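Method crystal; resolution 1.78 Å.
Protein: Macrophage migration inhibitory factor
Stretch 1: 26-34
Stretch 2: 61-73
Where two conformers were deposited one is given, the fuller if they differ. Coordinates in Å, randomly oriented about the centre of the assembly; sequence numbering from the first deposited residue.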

# COMPACT_ATOMS: atom_id res chain seq x y z
N ALA E 26 -10.31 -18.56 7.51
CA ALA E 26 -10.51 -19.13 6.16
C ALA E 26 -9.21 -19.48 5.49
O ALA E 26 -9.13 -20.52 4.84
CB ALA E 26 -11.36 -18.15 5.23
N ILE E 27 -8.21 -18.60 5.58
CA ILE E 27 -6.88 -18.85 4.96
C ILE E 27 -6.27 -20.13 5.63
O ILE E 27 -5.80 -21.10 4.96
CB ILE E 27 -5.95 -17.65 5.18
CG1 ILE E 27 -6.43 -16.41 4.36
CG2 ILE E 27 -4.46 -18.00 4.74
CD1 ILE E 27 -5.67 -15.12 4.69
N SER E 28 -6.24 -20.12 6.97
CA SER E 28 -5.65 -21.26 7.69
C SER E 28 -6.41 -22.52 7.36
O SER E 28 -5.80 -23.57 7.15
CB SER E 28 -5.79 -20.98 9.22
OG SER E 28 -5.27 -22.10 9.95
N ASN E 29 -7.74 -22.43 7.34
CA ASN E 29 -8.57 -23.60 7.09
C ASN E 29 -8.24 -24.19 5.71
O ASN E 29 -7.80 -25.35 5.63
CB ASN E 29 -10.06 -23.28 7.22
CG ASN E 29 -10.55 -23.33 8.67
OD1 ASN E 29 -10.08 -24.13 9.47
ND2 ASN E 29 -11.54 -22.50 8.98
N ILE E 30 -8.41 -23.36 4.66
CA ILE E 30 -8.15 -23.76 3.26
C ILE E 30 -6.73 -24.29 3.06
O ILE E 30 -6.55 -25.32 2.40
CB ILE E 30 -8.64 -22.61 2.27
CG1 ILE E 30 -10.17 -22.58 2.34
CG2 ILE E 30 -8.28 -22.94 0.86
CD1 ILE E 30 -10.89 -21.35 1.90
N LEU E 31 -5.73 -23.63 3.68
CA LEU E 31 -4.33 -24.06 3.55
C LEU E 31 -4.01 -25.33 4.31
O LEU E 31 -3.08 -26.07 3.93
CB LEU E 31 -3.38 -22.93 4.01
CG LEU E 31 -2.98 -21.82 3.04
CD1 LEU E 31 -4.08 -21.09 2.22
CD2 LEU E 31 -2.10 -20.81 3.77
N GLY E 32 -4.80 -25.61 5.34
CA GLY E 32 -4.56 -26.70 6.27
C GLY E 32 -3.34 -26.48 7.14
O GLY E 32 -2.74 -27.47 7.60
N LYS E 33 -2.96 -25.20 7.37
CA LYS E 33 -1.71 -24.82 8.11
C LYS E 33 -1.97 -23.58 8.97
O LYS E 33 -2.88 -22.81 8.65
CB LYS E 33 -0.60 -24.40 7.14
CG LYS E 33 -0.10 -25.44 6.11
CD LYS E 33 0.33 -24.66 4.85
CE LYS E 33 1.50 -25.28 4.10
NZ LYS E 33 2.47 -24.16 3.88
N PRO E 34 -1.16 -23.36 10.00
CA PRO E 34 -1.30 -22.18 10.86
C PRO E 34 -0.95 -20.87 10.13
O PRO E 34 -0.12 -20.86 9.23
CB PRO E 34 -0.29 -22.44 11.98
CG PRO E 34 -0.19 -23.92 12.05
CD PRO E 34 -0.35 -24.41 10.63
N ARG E 61 -6.11 -7.90 -1.04
CA ARG E 61 -4.85 -8.25 -1.66
C ARG E 61 -4.09 -9.20 -0.70
O ARG E 61 -3.92 -8.85 0.48
CB ARG E 61 -4.04 -7.01 -1.91
CG ARG E 61 -2.68 -7.34 -2.70
CD ARG E 61 -2.08 -6.01 -3.27
NE ARG E 61 -1.94 -4.96 -2.26
CZ ARG E 61 -1.94 -3.66 -2.53
NH1 ARG E 61 -1.81 -2.79 -1.54
NH2 ARG E 61 -2.05 -3.22 -3.80
N LEU E 62 -3.68 -10.39 -1.17
CA LEU E 62 -3.00 -11.31 -0.35
C LEU E 62 -1.62 -11.45 -0.98
O LEU E 62 -1.47 -11.69 -2.22
CB LEU E 62 -3.71 -12.65 -0.34
CG LEU E 62 -5.12 -12.51 0.29
CD1 LEU E 62 -6.18 -12.36 -0.84
CD2 LEU E 62 -5.29 -13.83 1.11
N THR E 63 -0.63 -11.26 -0.11
CA THR E 63 0.77 -11.13 -0.55
C THR E 63 1.61 -12.12 0.19
O THR E 63 1.59 -12.16 1.42
CB THR E 63 1.29 -9.70 -0.34
OG1 THR E 63 0.55 -8.81 -1.16
CG2 THR E 63 2.76 -9.60 -0.83
N SER E 64 2.29 -13.01 -0.55
CA SER E 64 3.37 -13.77 0.04
C SER E 64 2.89 -14.69 1.14
O SER E 64 3.54 -14.86 2.17
CB SER E 64 4.42 -12.82 0.60
OG SER E 64 5.16 -12.19 -0.47
N ILE E 65 1.72 -15.25 0.94
CA ILE E 65 1.26 -16.22 1.86
C ILE E 65 1.61 -17.60 1.28
O ILE E 65 1.05 -18.07 0.29
CB ILE E 65 -0.26 -16.09 2.14
CG1 ILE E 65 -0.54 -14.76 2.88
CG2 ILE E 65 -0.75 -17.28 2.97
CD1 ILE E 65 -2.03 -14.45 3.02
N GLY E 66 2.50 -18.27 2.00
CA GLY E 66 2.99 -19.62 1.56
C GLY E 66 1.88 -20.64 1.52
O GLY E 66 1.06 -20.70 2.43
N GLY E 67 1.84 -21.46 0.47
CA GLY E 67 0.85 -22.55 0.42
C GLY E 67 -0.42 -22.18 -0.34
O GLY E 67 -1.25 -23.06 -0.56
N ILE E 68 -0.60 -20.89 -0.66
CA ILE E 68 -1.71 -20.52 -1.55
C ILE E 68 -1.22 -20.75 -2.96
O ILE E 68 -0.12 -20.35 -3.31
CB ILE E 68 -2.10 -19.01 -1.48
CG1 ILE E 68 -2.58 -18.66 -0.09
CG2 ILE E 68 -3.24 -18.73 -2.49
CD1 ILE E 68 -2.98 -17.16 -0.03
N ASN E 69 -2.03 -21.43 -3.75
CA ASN E 69 -1.54 -21.78 -5.12
C ASN E 69 -2.76 -21.93 -6.03
O ASN E 69 -3.91 -21.74 -5.58
CB ASN E 69 -0.70 -23.11 -5.09
CG ASN E 69 -1.43 -24.24 -4.47
OD1 ASN E 69 -2.54 -24.59 -4.82
ND2 ASN E 69 -0.77 -24.89 -3.53
N ARG E 70 -2.54 -22.35 -7.29
CA ARG E 70 -3.61 -22.62 -8.24
C ARG E 70 -4.67 -23.59 -7.78
O ARG E 70 -5.77 -23.55 -8.26
CB ARG E 70 -3.04 -23.19 -9.61
CG ARG E 70 -2.13 -22.28 -10.30
CD ARG E 70 -1.67 -22.90 -11.65
NE ARG E 70 -2.82 -22.98 -12.54
CZ ARG E 70 -3.13 -22.08 -13.49
NH1 ARG E 70 -2.43 -20.96 -13.67
NH2 ARG E 70 -4.20 -22.32 -14.23
N SER E 71 -4.34 -24.48 -6.86
CA SER E 71 -5.26 -25.53 -6.50
C SER E 71 -6.25 -25.06 -5.43
O SER E 71 -7.25 -25.70 -5.12
CB SER E 71 -4.47 -26.75 -5.98
OG SER E 71 -4.15 -26.66 -4.57
N ASN E 72 -5.94 -23.96 -4.82
CA ASN E 72 -6.79 -23.51 -3.72
C ASN E 72 -7.13 -22.00 -3.77
O ASN E 72 -7.90 -21.55 -2.95
CB ASN E 72 -6.12 -23.92 -2.39
CG ASN E 72 -4.78 -23.29 -2.17
OD1 ASN E 72 -4.49 -22.17 -2.59
ND2 ASN E 72 -3.93 -23.99 -1.42
N ASN E 73 -6.59 -21.24 -4.69
CA ASN E 73 -6.80 -19.79 -4.59
C ASN E 73 -8.19 -19.33 -4.95
O ASN E 73 -8.69 -18.33 -4.37
CB ASN E 73 -5.73 -18.97 -5.27
CG ASN E 73 -5.53 -19.35 -6.77
OD1 ASN E 73 -6.34 -20.00 -7.40
ND2 ASN E 73 -4.42 -18.86 -7.28
O HOH W 1 -5.01 -26.35 0.16

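The last turns of a helix, 26-31, lie against a segment that leaves a strand at Thr 63 and runs through a type II turn from Ile 65 to Ile 68. No direct hydrogen bond joins the two stretches; they bury 340 Å² together, largely through side-chain packing, and one water bridges them. The CA atoms come nearest at Leu 31 and Gly 67 (6.2 Å) and at Ile 30 and Asn 72 (7.1 Å).

Leu 31 covers the most surface. Its CA-to-CB bond points sideways, yet the side chain (chi1 m, chi2 p) brings its end nearer the turn. CD2 lies 3.9 Å from Ile 65 CG2 and 3.4 Å from Gly 66 O, while CD1 lies 3.7 Å from Ile 68 CG1, so both methyls pack against the turn. Gly 67 has phi 95°, where a CB would jam against the preceding carbonyl; one would also sit 3.8 Å from Leu 31 CG.

One helical turn earlier, Ile 27 points toward the other stretch. Its CD1 meets Leu 62 CD2 at 3.8 Å and Ile 65 CD1 at 4.1 Å, extending the apolar contact to the end of the strand.

Asn 72 supplies the polar component. Its CB packs 4.0 Å from Ile 30 CG2, and its amide braces its own segment: ND2 donates to Gly 67 O (3.0 Å, 172°), and OD1 accepts from Asn 69 N (2.8 Å, 170°). ND2 also donates to water 1 (3.0 Å to its O), which in turn donates to Ile 30 O (2.9 Å), linking the stretches indirectly.

Beyond the helix, Gly 32 adopts positive phi in a Schellman motif, with Lys 33 N bonded to Ser 28 O at 3.3 Å. Lys 33 then reaches back, but its NZ stays 4.0 Å from Gly 66 O, too far for a hydrogen bond.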